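Local coordinates for protein cystathionine gamma-lyase (Saccharomyces cerevisiae, PDB 1N8P) that belongs to the Cys/Met metabolism family of pyridoxal-5'-phosphate-dependent enzymes and binds pyridoxal-5'-phosphate in a four-chain assembly, at residues T326-L331 and L381-Q386; D126-L131 and I157-D162; N59-V64 and Y72-S77; Q259-A264 and D301-G306. All blocks are in the same frame, centred on the assembly; numbering follows the deposited sequence.

Contact 1 of 4, residues T326-L331 and L381-Q386; sequences TRLFTL and LEDIKQ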
# COMPACT_ATOMS: atom_id res chain seq x y z
N THR A 326 -1.40 -24.72 23.24
CA THR A 326 -1.92 -24.78 21.87
C THR A 326 -0.91 -24.41 20.80
O THR A 326 -0.20 -23.42 20.91
CB THR A 326 -3.09 -23.83 21.66
OG1 THR A 326 -2.72 -22.54 22.15
CG2 THR A 326 -4.35 -24.34 22.35
N ARG A 327 -0.89 -25.21 19.74
CA ARG A 327 0.04 -25.00 18.66
C ARG A 327 -0.57 -24.19 17.54
O ARG A 327 0.02 -23.21 17.06
CB ARG A 327 0.50 -26.34 18.12
CG ARG A 327 1.41 -26.23 16.93
CD ARG A 327 1.89 -27.58 16.50
NE ARG A 327 0.83 -28.39 15.92
CZ ARG A 327 0.53 -28.38 14.63
NH1 ARG A 327 1.21 -27.59 13.82
NH2 ARG A 327 -0.39 -29.19 14.13
N LEU A 328 -1.77 -24.59 17.13
CA LEU A 328 -2.48 -23.94 16.04
C LEU A 328 -3.24 -22.67 16.45
O LEU A 328 -3.26 -21.71 15.69
CB LEU A 328 -3.42 -24.95 15.38
CG LEU A 328 -2.70 -26.13 14.71
CD1 LEU A 328 -3.69 -26.96 13.92
CD2 LEU A 328 -1.60 -25.59 13.79
N PHE A 329 -3.87 -22.66 17.63
CA PHE A 329 -4.57 -21.44 18.06
C PHE A 329 -3.51 -20.51 18.59
O PHE A 329 -2.51 -20.96 19.12
CB PHE A 329 -5.60 -21.75 19.16
CG PHE A 329 -6.81 -22.47 18.65
CD1 PHE A 329 -6.72 -23.77 18.24
CD2 PHE A 329 -8.02 -21.81 18.53
CE1 PHE A 329 -7.82 -24.43 17.72
CE2 PHE A 329 -9.12 -22.46 18.01
CZ PHE A 329 -9.01 -23.78 17.60
N THR A 330 -3.71 -19.22 18.47
CA THR A 330 -2.69 -18.30 18.92
C THR A 330 -3.15 -17.38 20.02
O THR A 330 -4.13 -16.66 19.88
CB THR A 330 -2.13 -17.51 17.72
OG1 THR A 330 -1.39 -18.42 16.90
CG2 THR A 330 -1.25 -16.39 18.16
N LEU A 331 -2.43 -17.43 21.14
CA LEU A 331 -2.76 -16.61 22.29
C LEU A 331 -2.55 -15.14 21.96
O LEU A 331 -1.43 -14.71 21.68
CB LEU A 331 -1.89 -17.02 23.47
CG LEU A 331 -2.19 -16.38 24.82
CD1 LEU A 331 -3.56 -16.81 25.29
CD2 LEU A 331 -1.13 -16.82 25.80
N LEU A 381 -9.32 -29.52 15.76
CA LEU A 381 -9.99 -30.34 16.74
C LEU A 381 -8.88 -31.11 17.45
O LEU A 381 -8.75 -31.04 18.67
CB LEU A 381 -10.97 -31.32 16.07
CG LEU A 381 -11.99 -31.96 17.01
CD1 LEU A 381 -12.73 -30.89 17.81
CD2 LEU A 381 -12.97 -32.76 16.21
N GLU A 382 -8.06 -31.82 16.69
CA GLU A 382 -6.98 -32.59 17.27
C GLU A 382 -6.02 -31.74 18.09
O GLU A 382 -5.30 -32.23 18.95
CB GLU A 382 -6.21 -33.33 16.19
CG GLU A 382 -5.57 -34.64 16.68
CD GLU A 382 -6.58 -35.72 17.11
OE1 GLU A 382 -6.14 -36.78 17.60
OE2 GLU A 382 -7.81 -35.50 16.96
N ASP A 383 -6.02 -30.44 17.83
CA ASP A 383 -5.14 -29.56 18.57
C ASP A 383 -5.75 -29.10 19.91
O ASP A 383 -5.01 -28.77 20.85
CB ASP A 383 -4.76 -28.37 17.71
CG ASP A 383 -3.80 -27.44 18.40
OD1 ASP A 383 -2.76 -27.94 18.88
OD2 ASP A 383 -4.07 -26.23 18.49
N ILE A 384 -7.08 -29.05 20.00
CA ILE A 384 -7.76 -28.67 21.23
C ILE A 384 -7.61 -29.85 22.19
O ILE A 384 -7.35 -29.67 23.38
CB ILE A 384 -9.26 -28.47 21.00
CG1 ILE A 384 -9.51 -27.37 19.97
CG2 ILE A 384 -9.93 -28.15 22.31
CD1 ILE A 384 -9.28 -25.99 20.50
N LYS A 385 -7.77 -31.07 21.66
CA LYS A 385 -7.64 -32.30 22.43
C LYS A 385 -6.26 -32.33 23.06
O LYS A 385 -6.10 -32.32 24.28
CB LYS A 385 -7.80 -33.52 21.51
CG LYS A 385 -9.10 -33.51 20.72
CD LYS A 385 -9.25 -34.73 19.81
CE LYS A 385 -10.51 -34.60 18.93
NZ LYS A 385 -10.71 -35.74 17.96
N GLN A 386 -5.28 -32.36 22.19
CA GLN A 386 -3.88 -32.38 22.55
C GLN A 386 -3.53 -31.31 23.58
O GLN A 386 -2.48 -31.40 24.21
CB GLN A 386 -3.06 -32.19 21.27
CG GLN A 386 -1.57 -31.99 21.45
CD GLN A 386 -1.21 -30.62 21.93
OE1 GLN A 386 -1.86 -29.63 21.57
NE2 GLN A 386 -0.16 -30.53 22.73
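The turn T326-F329, which leads out of helix 316-325, is held to the C-terminal helix 377-392 through the carboxylate of one buried residue, D383. CG of D383 lies anti to its backbone N (chi1 -178°), which carries the carboxyl group off the helix and toward the turn. There OD2 accepts a hydrogen bond from L328 N at 3.1 Å; the donor arrives from above the carboxylate plane, 55° out of it. The other oxygen, OD1, takes a weak bond from R327 N at 3.4 Å, so two successive N-H groups are gathered by a single acidic group.

Within the fold, this turn feeds strand 330-331, at one edge of the smaller mixed sheet within this chain. OD2 of D383 also lies at the edge of the F329 ring, 3.6 Å from CD1, with ring and carboxylate nearly coplanar (15° apart). The same ring meets I384, whose CD1 lies obliquely 3.5 Å from F329 CE1. Within the turn, L328 CD2 sits 3.3 Å above one face of the R327 guanidinium, offset toward its rim. That guanidinium is engaged chiefly by D6 of a second subunit in a salt bridge, while R327 NE remains 4.7 Å from D383 OD1, a distance at which its charge may still slightly stabilise the ionised carboxylate.

Contact 2 of 4, residues D126-L131 and I157-D162; sequences DLLNDL and IQKVAD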
# COMPACT_ATOMS: atom_id res chain seq x y z
N ASP A 126 -29.40 -9.49 31.28
CA ASP A 126 -30.78 -9.97 31.14
C ASP A 126 -31.62 -8.76 30.69
O ASP A 126 -32.28 -8.10 31.49
CB ASP A 126 -31.29 -10.50 32.48
CG ASP A 126 -32.56 -11.34 32.36
OD1 ASP A 126 -32.59 -12.28 31.53
OD2 ASP A 126 -33.53 -11.08 33.11
N LEU A 127 -31.57 -8.49 29.39
CA LEU A 127 -32.27 -7.35 28.81
C LEU A 127 -33.80 -7.37 28.89
O LEU A 127 -34.40 -6.43 29.42
CB LEU A 127 -31.85 -7.19 27.35
CG LEU A 127 -32.12 -5.82 26.74
CD1 LEU A 127 -31.46 -4.76 27.60
CD2 LEU A 127 -31.58 -5.77 25.32
N LEU A 128 -34.42 -8.43 28.38
CA LEU A 128 -35.89 -8.54 28.37
C LEU A 128 -36.63 -8.48 29.70
O LEU A 128 -37.85 -8.44 29.71
CB LEU A 128 -36.31 -9.81 27.64
CG LEU A 128 -35.99 -9.81 26.14
CD1 LEU A 128 -36.44 -11.12 25.52
CD2 LEU A 128 -36.68 -8.65 25.46
N ASN A 129 -35.93 -8.45 30.83
CA ASN A 129 -36.59 -8.37 32.13
C ASN A 129 -36.36 -7.07 32.88
O ASN A 129 -37.15 -6.70 33.74
CB ASN A 129 -36.18 -9.55 33.00
CG ASN A 129 -36.75 -10.86 32.52
OD1 ASN A 129 -37.97 -11.05 32.52
ND2 ASN A 129 -35.89 -11.76 32.08
N ASP A 130 -35.29 -6.36 32.56
CA ASP A 130 -35.01 -5.12 33.26
C ASP A 130 -35.17 -3.91 32.36
O ASP A 130 -35.07 -2.76 32.82
CB ASP A 130 -33.59 -5.15 33.82
CG ASP A 130 -33.38 -6.32 34.77
OD1 ASP A 130 -34.38 -6.96 35.18
OD2 ASP A 130 -32.21 -6.58 35.11
N LEU A 131 -35.44 -4.17 31.09
CA LEU A 131 -35.59 -3.08 30.14
C LEU A 131 -36.80 -2.19 30.42
O LEU A 131 -36.71 -0.98 30.25
CB LEU A 131 -35.67 -3.61 28.71
CG LEU A 131 -35.59 -2.47 27.68
CD1 LEU A 131 -34.31 -1.66 27.91
CD2 LEU A 131 -35.65 -3.04 26.27
N ILE A 157 -33.72 -9.80 19.25
CA ILE A 157 -33.84 -8.46 18.72
C ILE A 157 -35.30 -8.00 18.56
O ILE A 157 -35.60 -6.82 18.73
CB ILE A 157 -33.10 -8.36 17.37
CG1 ILE A 157 -31.64 -8.74 17.59
CG2 ILE A 157 -33.19 -6.96 16.80
CD1 ILE A 157 -30.81 -8.86 16.34
N GLN A 158 -36.20 -8.93 18.27
CA GLN A 158 -37.61 -8.62 18.09
C GLN A 158 -38.29 -8.33 19.43
O GLN A 158 -38.93 -7.28 19.59
CB GLN A 158 -38.32 -9.78 17.41
CG GLN A 158 -39.67 -9.39 16.91
CD GLN A 158 -39.57 -8.20 16.03
OE1 GLN A 158 -39.34 -8.32 14.83
NE2 GLN A 158 -39.71 -7.03 16.62
N LYS A 159 -38.16 -9.25 20.39
CA LYS A 159 -38.73 -9.03 21.71
C LYS A 159 -38.30 -7.64 22.24
O LYS A 159 -39.12 -6.89 22.77
CB LYS A 159 -38.30 -10.13 22.69
CG LYS A 159 -39.20 -11.37 22.68
CD LYS A 159 -38.72 -12.42 23.67
CE LYS A 159 -39.77 -13.51 23.95
NZ LYS A 159 -40.20 -14.36 22.79
N VAL A 160 -37.03 -7.29 22.07
CA VAL A 160 -36.56 -6.00 22.55
C VAL A 160 -37.08 -4.85 21.71
O VAL A 160 -37.41 -3.80 22.25
CB VAL A 160 -35.00 -5.93 22.62
CG1 VAL A 160 -34.54 -4.52 22.93
CG2 VAL A 160 -34.50 -6.85 23.71
N ALA A 161 -37.16 -4.99 20.39
CA ALA A 161 -37.67 -3.88 19.58
C ALA A 161 -39.11 -3.59 20.02
O ALA A 161 -39.51 -2.44 20.19
CB ALA A 161 -37.66 -4.24 18.12
N ASP A 162 -39.88 -4.67 20.20
CA ASP A 162 -41.26 -4.61 20.62
C ASP A 162 -41.35 -3.97 21.99
O ASP A 162 -42.06 -2.99 22.17
CB ASP A 162 -41.85 -6.01 20.69
CG ASP A 162 -42.19 -6.57 19.34
OD1 ASP A 162 -42.05 -5.80 18.34
OD2 ASP A 162 -42.61 -7.75 19.29
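V160 faces L127, L128 and L131 where two helices run side by side in the larger alpha/beta domain. Helix 157-167 is the crossover helix of a beta-alpha-beta unit joining the parallel neighbours 139-144 and 174-178, and helix 127-134 leads from strand 122-124 into strand 139-144. Their segments are almost parallel, with an angle of 8° between axes 10.1 Å apart.

The densely contacted part is the buried one, where V160 meets three leucines. CG1 of V160, anti to its backbone N (chi1 172°), serves the residue one turn after L127, reaching L131 CD2 at 3.8 Å. CG2, beside the backbone N, meets the first two leucines: it lies 3.3 Å from L128 CD2 and also touches L127 CD2, at 3.5 Å. L127 and L131 each cross V160 at about a right angle. The sheet adjoins this cluster: V160 also touches V142, I144 and L175, and L127 packs on I144, so the valine touches both the partner helix and the strands.

Toward solvent the contact thins to one pair. L128, itself partly exposed, crosses K159 at about a right angle, and only the aliphatic stem of the lysine takes part, since the chain bends at its last torsion and the exposed end leads away. Both methyls of L128 rest on K159 CB, each 3.5 Å from it, and CD1 of L128 goes on to K159 CD at 3.2 Å.

Contact 3 of 4, residues N59-V64 and Y72-S77; sequences NLERAV and YGLAFS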
# COMPACT_ATOMS: atom_id res chain seq x y z
N ASN A 59 -17.98 2.83 -1.99
CA ASN A 59 -18.22 1.49 -2.51
C ASN A 59 -18.25 0.46 -1.42
O ASN A 59 -19.02 -0.48 -1.49
CB ASN A 59 -17.16 1.11 -3.54
CG ASN A 59 -17.37 1.77 -4.88
OD1 ASN A 59 -18.52 2.08 -5.27
ND2 ASN A 59 -16.28 1.97 -5.61
N LEU A 60 -17.40 0.62 -0.40
CA LEU A 60 -17.37 -0.32 0.71
C LEU A 60 -18.72 -0.26 1.34
O LEU A 60 -19.43 -1.26 1.43
CB LEU A 60 -16.30 0.07 1.73
CG LEU A 60 -16.41 -0.43 3.18
CD1 LEU A 60 -16.34 -1.92 3.22
CD2 LEU A 60 -15.31 0.19 4.04
N GLU A 61 -19.08 0.94 1.77
CA GLU A 61 -20.37 1.21 2.39
C GLU A 61 -21.55 0.58 1.66
O GLU A 61 -22.41 -0.02 2.28
CB GLU A 61 -20.53 2.72 2.53
CG GLU A 61 -19.50 3.34 3.49
CD GLU A 61 -19.64 4.82 3.61
OE1 GLU A 61 -20.36 5.38 2.76
OE2 GLU A 61 -19.05 5.43 4.53
N ARG A 62 -21.59 0.70 0.34
CA ARG A 62 -22.67 0.12 -0.44
C ARG A 62 -22.68 -1.38 -0.26
O ARG A 62 -23.72 -2.01 -0.06
CB ARG A 62 -22.48 0.41 -1.93
CG ARG A 62 -22.60 1.87 -2.34
CD ARG A 62 -22.39 1.98 -3.83
NE ARG A 62 -22.13 3.36 -4.23
CZ ARG A 62 -23.06 4.29 -4.35
NH1 ARG A 62 -24.34 4.00 -4.11
NH2 ARG A 62 -22.71 5.52 -4.72
N ALA A 63 -21.49 -1.96 -0.35
CA ALA A 63 -21.36 -3.41 -0.21
C ALA A 63 -21.80 -3.87 1.17
O ALA A 63 -22.64 -4.75 1.27
CB ALA A 63 -19.92 -3.84 -0.49
N VAL A 64 -21.27 -3.27 2.24
CA VAL A 64 -21.68 -3.71 3.57
C VAL A 64 -23.20 -3.60 3.76
O VAL A 64 -23.84 -4.57 4.17
CB VAL A 64 -20.97 -2.92 4.68
CG1 VAL A 64 -21.59 -3.27 6.02
CG2 VAL A 64 -19.50 -3.27 4.71
N TYR A 72 -28.73 1.87 3.81
CA TYR A 72 -27.56 2.70 4.03
C TYR A 72 -26.36 2.10 4.79
O TYR A 72 -26.51 1.20 5.61
CB TYR A 72 -28.00 4.00 4.72
CG TYR A 72 -29.19 4.65 4.03
CD1 TYR A 72 -30.50 4.32 4.39
CD2 TYR A 72 -29.00 5.57 2.98
CE1 TYR A 72 -31.60 4.89 3.72
CE2 TYR A 72 -30.09 6.14 2.31
CZ TYR A 72 -31.38 5.80 2.69
OH TYR A 72 -32.45 6.36 2.03
N GLY A 73 -25.17 2.62 4.48
CA GLY A 73 -23.94 2.20 5.13
C GLY A 73 -23.01 3.39 5.36
O GLY A 73 -23.09 4.40 4.67
N LEU A 74 -22.14 3.28 6.36
CA LEU A 74 -21.19 4.36 6.69
C LEU A 74 -19.96 3.78 7.40
O LEU A 74 -20.08 3.12 8.43
CB LEU A 74 -21.83 5.41 7.61
CG LEU A 74 -22.97 6.29 7.09
CD1 LEU A 74 -23.44 7.14 8.24
CD2 LEU A 74 -22.51 7.16 5.93
N ALA A 75 -18.77 4.01 6.86
CA ALA A 75 -17.59 3.46 7.51
C ALA A 75 -16.96 4.54 8.34
O ALA A 75 -17.21 5.71 8.11
CB ALA A 75 -16.63 2.96 6.50
N PHE A 76 -16.18 4.13 9.32
CA PHE A 76 -15.47 5.05 10.21
C PHE A 76 -14.10 4.45 10.60
O PHE A 76 -13.82 3.28 10.31
CB PHE A 76 -16.29 5.33 11.48
CG PHE A 76 -17.64 5.96 11.21
CD1 PHE A 76 -18.77 5.16 11.03
CD2 PHE A 76 -17.78 7.35 11.16
CE1 PHE A 76 -20.02 5.74 10.80
CE2 PHE A 76 -19.04 7.94 10.94
CZ PHE A 76 -20.16 7.13 10.75
N SER A 77 -13.26 5.24 11.26
CA SER A 77 -11.94 4.81 11.69
C SER A 77 -11.95 3.48 12.45
O SER A 77 -11.15 2.61 12.20
CB SER A 77 -11.33 5.85 12.59
OG SER A 77 -11.47 7.15 12.04
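E61 reaches from its helix to the backbone of A75, where OE2 accepts the hydrogen bond of A75 N at 2.7 Å and an N-H...O angle of 163°. The elements joined are helix 55-67 and strand 72-76, a helix followed through a short connection by a strand that is outermost, within this chain, in the large mixed sheet of the fold type I architecture of this family of PLP-dependent enzymes. Donor and carboxylate meet on the anti side of OE2, with the N-H group lying 29° out of the carboxylate plane.

Around that bond, CD of the glutamate is anti to CA (chi2 179°), extending the chain toward the strand. Its CB passes near the carbonyl of G73, 3.7 Å from G73 O, and its OE2 comes 3.2 Å from L74 CA, so the side chain passes G73 and L74 before OE2 reaches A75 N. G73 bears no side chain, and the helix backbone comes close there, with CA of E61 4.6 Å from CA of G73. Beside the carboxylate an apolar pair completes the interface: CD2 of L60 lies 3.9 Å from CB of A75.

Farther out, the strand itself is positioned by strand 214-218, whose backbone bonds Y72, L74 and F76; A75 N therefore faces the other edge, where E61 supplies an acceptor. R57 makes a weak, long ion pair with OE2 of E61, and Q231 also packs on that side chain. The strand then runs into S77 and the PLP-pocket residues S78, G79 and S80; S77 OG is hydrogen-bonded to S77 OG of a third subunit.

Contact 4 of 4, residues Q259-A264 and D301-G306; sequences QAALSA and DALGGG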
# COMPACT_ATOMS: atom_id res chain seq x y z
N GLN A 259 -17.00 -21.63 7.00
CA GLN A 259 -16.03 -22.62 7.44
C GLN A 259 -15.72 -22.49 8.94
O GLN A 259 -15.70 -23.46 9.68
CB GLN A 259 -14.77 -22.44 6.63
CG GLN A 259 -13.67 -23.41 6.96
CD GLN A 259 -14.02 -24.77 6.54
OE1 GLN A 259 -14.51 -24.96 5.44
NE2 GLN A 259 -13.77 -25.74 7.40
N ALA A 260 -15.47 -21.27 9.38
CA ALA A 260 -15.14 -21.02 10.77
C ALA A 260 -16.27 -21.52 11.65
O ALA A 260 -16.05 -21.99 12.76
CB ALA A 260 -14.89 -19.52 10.98
N ALA A 261 -17.49 -21.44 11.14
CA ALA A 261 -18.66 -21.87 11.90
C ALA A 261 -18.77 -23.42 11.99
O ALA A 261 -18.92 -23.97 13.08
CB ALA A 261 -19.94 -21.24 11.29
N LEU A 262 -18.72 -24.12 10.85
CA LEU A 262 -18.78 -25.58 10.89
C LEU A 262 -17.69 -26.05 11.86
O LEU A 262 -17.94 -26.85 12.74
CB LEU A 262 -18.51 -26.22 9.51
CG LEU A 262 -19.11 -25.70 8.19
CD1 LEU A 262 -18.89 -26.79 7.22
CD2 LEU A 262 -20.60 -25.35 8.25
N SER A 263 -16.48 -25.54 11.71
CA SER A 263 -15.41 -25.95 12.59
C SER A 263 -15.70 -25.74 14.06
O SER A 263 -15.51 -26.65 14.83
CB SER A 263 -14.12 -25.24 12.21
OG SER A 263 -13.57 -25.84 11.05
N ALA A 264 -16.14 -24.54 14.43
CA ALA A 264 -16.44 -24.20 15.83
C ALA A 264 -17.55 -25.06 16.39
O ALA A 264 -17.55 -25.40 17.57
CB ALA A 264 -16.80 -22.72 15.97
N ASP A 301 -29.06 -20.66 8.87
CA ASP A 301 -28.86 -22.09 8.99
C ASP A 301 -28.56 -22.57 10.39
O ASP A 301 -28.23 -23.73 10.61
CB ASP A 301 -27.75 -22.52 8.04
CG ASP A 301 -28.14 -22.32 6.61
OD1 ASP A 301 -29.18 -22.86 6.21
OD2 ASP A 301 -27.41 -21.63 5.87
N ALA A 302 -28.72 -21.66 11.34
CA ALA A 302 -28.48 -21.92 12.75
C ALA A 302 -26.98 -22.05 13.06
O ALA A 302 -26.58 -22.80 13.96
CB ALA A 302 -29.23 -23.16 13.19
N LEU A 303 -26.15 -21.32 12.29
CA LEU A 303 -24.71 -21.35 12.46
C LEU A 303 -24.39 -20.66 13.78
O LEU A 303 -24.90 -19.58 14.06
CB LEU A 303 -24.02 -20.64 11.29
CG LEU A 303 -24.16 -21.32 9.91
CD1 LEU A 303 -23.68 -20.39 8.79
CD2 LEU A 303 -23.37 -22.57 9.92
N GLY A 304 -23.55 -21.29 14.61
CA GLY A 304 -23.22 -20.72 15.90
C GLY A 304 -22.17 -19.64 15.89
O GLY A 304 -22.04 -18.87 16.82
N GLY A 305 -21.41 -19.59 14.81
CA GLY A 305 -20.39 -18.55 14.71
C GLY A 305 -19.01 -19.18 14.76
O GLY A 305 -18.88 -20.37 14.50
N GLY A 306 -18.01 -18.37 15.09
CA GLY A 306 -16.65 -18.87 15.18
C GLY A 306 -16.08 -18.74 16.58
O GLY A 306 -14.96 -19.16 16.82
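L303 meets A261 where the loop that follows helix 292-298 runs against the long helix 253-271 before entering strand 307-312 of the smaller mixed sheet. From CB outward, the leucine stays close to the helix. CB itself is 4.1 Å from A261 CB. CG, beside the backbone N (chi1 -66°), carries the branch onward, and of its two methyls it is CD2 that makes the contact: it lies 3.9 Å from A261 CB and, more loosely, 4.3 Å from L262 CD2. The methyl of A261 thus meets CB and CD2 of the leucine, while L262, a solvent-exposed residue, adds just CD2.

Past L303 the loop meets the helix with backbone alone. G305 adopts a positive phi of 112°, glycine's own territory, and its carbonyl is turned on the helix: A261 CA approaches G305 O at 3.0 Å in a CA-H...O contact, with an angle of 158° at the hydrogen. This oxygen is also hydrogen-bonded to the hydroxyl of Y283, so the polar end of a buried carbonyl is satisfied. At the start of the loop D301 forms a salt bridge with R258 of the same helix 253-271, and L303 O is hydrogen-bonded to H299 ND1. Against the helix, G305 O has two methyls beside it, CB of A261 and CB of A264 both lying 3.5 Å from the oxygen, and CB of A264 goes on to pack on G306 CA at 3.9 Å.

In the fold
The four contacts divide between the two sheets of the chain. Contacts 2 and 3 belong to the larger one, 28 Å apart between centres. Contacts 1 and 4 flank the smaller one, their centres 18 Å apart and their nearest atoms about 6 Å; helix 253-271 of contact 4 also packs against L381 and I384 of contact 1. Contacts 3 and 4 approach the cofactor: the side chain of A75 lies about 11 Å, and G306 about 12 Å, from a bound PLP. Contact 3 leads most directly into a PLP pocket, since S78, G79 and S80 follow segment 72-77. Contacts 1 and 2 lie farthest apart, at 37 Å between centres.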